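Local coordinates for p1 (Rice yellow mottle virus, PDB 6TY0), which acts as a viral suppressor of RNA silencing with roles in virus spread, this N-terminal part carrying one of its zinc fingers, at the zinc ion site and the interface of chains A and B. Sequence-based numbering; all coordinates share one arbitrary frame. Chains: chain A/B, p1.

Contact 1 is a four-cysteine zinc site within chain A, and contact 2 is part of a two-fold symmetric interface between two copies of p1; the centres of their C-alpha atoms lie about 18 Å apart. No residue is common to both, but the chain joins them closely. A:Cys64 ends strand 54-64, the loop holding A:Cys67 and A:Ala69 follows, and strand 70-77 then begins, bringing A:Tyr71 to the partner chain. The metal is therefore likely to steady the turn leading into the interface strand. The pairing of contact 2 may or may not persist in solution.

Contact 1: the zinc ion site. Residues chain A 64, 66-67, 69, 92, 95. With ZN (zinc ion), chain C.
A:Cys64 closes strand 54-64 in an extended conformation, and the backbone then turns through a loop so that A:Cys67 faces the same metal, while A:Cys92 and A:Cys95 come from a second loop beyond strand 86-90. The two CxxC pairs form a Cys4 zinc finger, with the four cysteine SG atoms, presumably as thiolates, bonded to ZN. A:Cys64 SG and A:Cys67 SG each lie 2.3 Å from ZN, and A:Cys92 SG and A:Cys95 SG each 2.4 Å. The coordination is near tetrahedral, the widest S-Zn-S angle being 114°, between A:Cys67 and A:Cys92. The side chains reach the ion by different rotations: A:Cys64 SG is anti to its backbone N (chi1 -173°), A:Cys95 SG is anti to its carbonyl carbon, and A:Cys67 and A:Cys92 SG occupy the crowded position between the two. A second shell of backbone N-H groups holds the sulfurs. A:Cys64 SG is the most heavily gripped: it accepts from A:Gln66 N at 3.3 Å and from A:Cys67 N at 3.4 Å, both within its own knuckle, and A:Cys92 N, from the other pair, donates a hydrogen bond to it, nearly straight at 164° at the hydrogen. That hydrogen bond links the second CxxC pair to a sulfur of the first, in addition to the shared metal. Several N-H donors on this sulfur may draw off some of its negative charge and so moderate its donation to zinc. Coordination by four cysteines, as in other zinc fingers, suggests a structural role. Following A:Cys67 in the chain, A:Ala69 N donates a hydrogen bond to A:Cys67 SG at 3.4 Å.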
# COMPACT_ATOMS: atom_id res chain seq x y z
N CYS A 64 4.21 -9.01 12.00
CA CYS A 64 4.57 -8.84 13.44
C CYS A 64 5.03 -10.17 14.03
O CYS A 64 4.37 -11.19 13.85
CB CYS A 64 3.39 -8.34 14.27
SG CYS A 64 3.77 -7.91 16.02
N GLN A 66 4.83 -10.84 17.16
CA GLN A 66 4.04 -11.02 18.39
C GLN A 66 2.58 -11.29 18.12
O GLN A 66 1.93 -12.00 18.87
CB GLN A 66 4.07 -9.78 19.28
CG GLN A 66 5.44 -9.31 19.69
CD GLN A 66 6.16 -10.40 20.39
OE1 GLN A 66 5.81 -10.76 21.51
NE2 GLN A 66 7.11 -11.01 19.70
N CYS A 67 2.01 -10.64 17.13
CA CYS A 67 0.62 -10.91 16.82
C CYS A 67 0.70 -11.39 15.40
O CYS A 67 1.79 -11.69 14.89
CB CYS A 67 -0.26 -9.70 17.02
SG CYS A 67 -0.01 -8.26 15.90
N ALA A 69 -0.46 -9.61 12.81
CA ALA A 69 -0.58 -8.49 11.88
C ALA A 69 0.40 -8.72 10.71
O ALA A 69 1.54 -9.12 10.92
CB ALA A 69 -0.25 -7.23 12.59
N CYS A 92 5.16 -4.93 15.81
CA CYS A 92 4.30 -3.88 15.20
C CYS A 92 4.02 -2.78 16.25
O CYS A 92 4.37 -2.93 17.43
CB CYS A 92 3.00 -4.48 14.67
SG CYS A 92 1.73 -4.74 15.96
N CYS A 95 2.07 -3.80 19.37
CA CYS A 95 2.73 -4.76 20.22
C CYS A 95 3.93 -4.16 20.97
O CYS A 95 4.28 -4.66 22.01
CB CYS A 95 3.12 -6.00 19.41
SG CYS A 95 1.66 -7.00 19.01
ZN ZN C . 1.78 -7.04 16.63

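Contact 2: the interface of chains A and B. Residues chain A 29, 31, 71-74; chain B 1, 33, 71-73.
Strands 70-77 of two copies of the zinc-finger protein p1 face each other in a two-fold contact that may or may not be the biological dimer, and in it the A:Tyr71 and B:Tyr71 side chains meet at their tips. At its middle, A:Tyr71 OH donates a hydrogen bond of 2.9 Å to B:Tyr71 OH. The side chains cross obliquely, so the phenols meet hydroxyl to hydroxyl and do not stack. Both have CG anti to the backbone N (chi1 173° in A:Tyr71, -179° in B:Tyr71), matching conformations expected of residues related by the symmetry. Each ring also lies against the partner's next peptide: B:Tyr72 O sits in plane at the edge of the A:Tyr71 ring, 3.5 Å from CE1, and A:Tyr72 O approaches CE1 of B:Tyr71 in the twin contact. The same two carbonyls are bridged by a water, 2.6 Å from A:Tyr72 O and 2.7 Å from B:Tyr72 O, which gives both oxygens a polar partner. Beside the tyrosines, the threonines lie alongside, pointing the same way as the opposing phenol. The methyl A:Thr73 CG2 touches B:Tyr71 CE1 at 3.7 Å, but a near-eclipsed chi1 of 16° makes the placement of this side chain uncertain. B:Thr73 has OG1 anti to its backbone N, 4.0 Å from A:Tyr71 CE1 and off the plane of that ring. Farther along, B:Met1, its chain bent at chi3, brings its methyl CE to 3.9 Å from the carbonyl A:Ser74 O, with SD near the indole of A:Trp31; these are loose contacts. In the second shell, the backbone of A:Trp31 in strand 26-32 positions the central phenol: A:Tyr71 OH is also placed as donor to A:Trp31 O, at 3.1 Å, from above the carbonyl plane. A single phenolic hydrogen cannot fully serve both acceptors at once, so it may alternate, or B:Tyr71 OH may be the donor at times. Farther out, A:Trp31 NE1 lies in plane at the edge of the A:Trp29 ring.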
# COMPACT_ATOMS: atom_id res chain seq x y z
N TRP A 29 9.22 3.10 -4.73
CA TRP A 29 8.68 3.16 -3.38
C TRP A 29 7.36 2.42 -3.22
O TRP A 29 6.64 2.16 -4.20
CB TRP A 29 8.57 4.61 -2.89
CG TRP A 29 7.65 5.39 -3.70
CD1 TRP A 29 6.32 5.52 -3.50
CD2 TRP A 29 7.97 6.11 -4.88
NE1 TRP A 29 5.76 6.29 -4.49
CE2 TRP A 29 6.75 6.68 -5.36
CE3 TRP A 29 9.15 6.34 -5.61
CZ2 TRP A 29 6.69 7.47 -6.52
CZ3 TRP A 29 9.08 7.12 -6.78
CH2 TRP A 29 7.85 7.67 -7.22
N TRP A 31 4.09 2.00 0.01
CA TRP A 31 3.45 2.65 1.15
C TRP A 31 2.99 1.65 2.20
O TRP A 31 2.61 0.51 1.89
CB TRP A 31 2.22 3.40 0.66
CG TRP A 31 2.53 4.35 -0.47
CD1 TRP A 31 2.56 4.07 -1.83
CD2 TRP A 31 2.87 5.74 -0.35
NE1 TRP A 31 2.89 5.20 -2.54
CE2 TRP A 31 3.09 6.24 -1.67
CE3 TRP A 31 3.02 6.62 0.76
CZ2 TRP A 31 3.45 7.55 -1.92
CZ3 TRP A 31 3.38 7.96 0.51
CH2 TRP A 31 3.60 8.41 -0.84
N TYR A 71 1.21 -7.53 6.22
CA TYR A 71 0.88 -6.67 5.07
C TYR A 71 1.88 -7.01 3.96
O TYR A 71 3.04 -7.29 4.22
CB TYR A 71 0.97 -5.18 5.48
CG TYR A 71 0.81 -4.21 4.35
CD1 TYR A 71 -0.35 -4.14 3.64
CD2 TYR A 71 1.85 -3.35 4.00
CE1 TYR A 71 -0.49 -3.27 2.58
CE2 TYR A 71 1.71 -2.45 2.96
CZ TYR A 71 0.54 -2.40 2.28
OH TYR A 71 0.41 -1.58 1.24
N TYR A 72 1.40 -7.05 2.72
CA TYR A 72 2.18 -7.39 1.54
C TYR A 72 1.85 -6.34 0.48
O TYR A 72 0.66 -6.02 0.20
CB TYR A 72 1.82 -8.82 1.05
CG TYR A 72 2.49 -9.20 -0.25
CD1 TYR A 72 1.92 -8.84 -1.48
CD2 TYR A 72 3.72 -9.86 -0.27
CE1 TYR A 72 2.54 -9.14 -2.67
CE2 TYR A 72 4.35 -10.18 -1.47
CZ TYR A 72 3.76 -9.83 -2.66
OH TYR A 72 4.37 -10.11 -3.88
N THR A 73 2.90 -5.74 -0.07
CA THR A 73 2.79 -4.92 -1.28
C THR A 73 3.89 -5.26 -2.24
O THR A 73 4.94 -5.86 -1.89
CB THR A 73 3.06 -3.42 -1.13
OG1 THR A 73 3.75 -3.11 0.09
CG2 THR A 73 1.89 -2.69 -1.37
N SER A 74 3.71 -4.76 -3.44
CA SER A 74 4.70 -4.92 -4.45
C SER A 74 4.59 -3.77 -5.49
O SER A 74 3.59 -3.00 -5.54
CB SER A 74 4.49 -6.27 -5.06
OG SER A 74 3.24 -6.22 -5.70
N MET B 1 2.52 2.82 -8.70
CA MET B 1 1.17 2.30 -8.34
C MET B 1 0.16 3.41 -8.46
O MET B 1 0.53 4.54 -8.71
CB MET B 1 1.15 1.61 -6.95
CG MET B 1 1.98 2.17 -5.80
SD MET B 1 2.35 0.87 -4.57
CE MET B 1 0.93 -0.23 -4.64
N SER B 33 -1.64 -1.61 -7.11
CA SER B 33 -0.86 -1.80 -8.31
C SER B 33 -1.74 -1.88 -9.55
O SER B 33 -2.99 -1.82 -9.48
CB SER B 33 -0.01 -3.06 -8.18
OG SER B 33 -0.82 -4.20 -8.46
N TYR B 71 -5.44 -8.42 -2.88
CA TYR B 71 -4.65 -7.42 -2.21
C TYR B 71 -5.52 -6.82 -1.13
O TYR B 71 -6.72 -6.73 -1.28
CB TYR B 71 -4.25 -6.33 -3.23
CG TYR B 71 -3.40 -5.21 -2.70
CD1 TYR B 71 -2.14 -5.42 -2.27
CD2 TYR B 71 -3.87 -3.89 -2.69
CE1 TYR B 71 -1.35 -4.39 -1.79
CE2 TYR B 71 -3.11 -2.87 -2.18
CZ TYR B 71 -1.84 -3.12 -1.73
OH TYR B 71 -1.02 -2.09 -1.26
N TYR B 72 -4.89 -6.38 -0.06
CA TYR B 72 -5.57 -5.85 1.06
C TYR B 72 -4.76 -4.68 1.54
O TYR B 72 -3.52 -4.76 1.63
CB TYR B 72 -5.71 -6.93 2.16
CG TYR B 72 -6.34 -6.40 3.42
CD1 TYR B 72 -5.55 -5.78 4.37
CD2 TYR B 72 -7.72 -6.49 3.65
CE1 TYR B 72 -6.07 -5.27 5.51
CE2 TYR B 72 -8.26 -5.96 4.81
CZ TYR B 72 -7.41 -5.37 5.73
OH TYR B 72 -7.82 -4.84 6.90
N THR B 73 -5.45 -3.58 1.81
CA THR B 73 -4.82 -2.44 2.41
C THR B 73 -5.76 -1.68 3.36
O THR B 73 -6.97 -1.75 3.24
CB THR B 73 -4.19 -1.54 1.33
OG1 THR B 73 -3.35 -0.59 1.97
CG2 THR B 73 -5.21 -0.89 0.46
O HOH W 1 -1.70 -6.75 1.11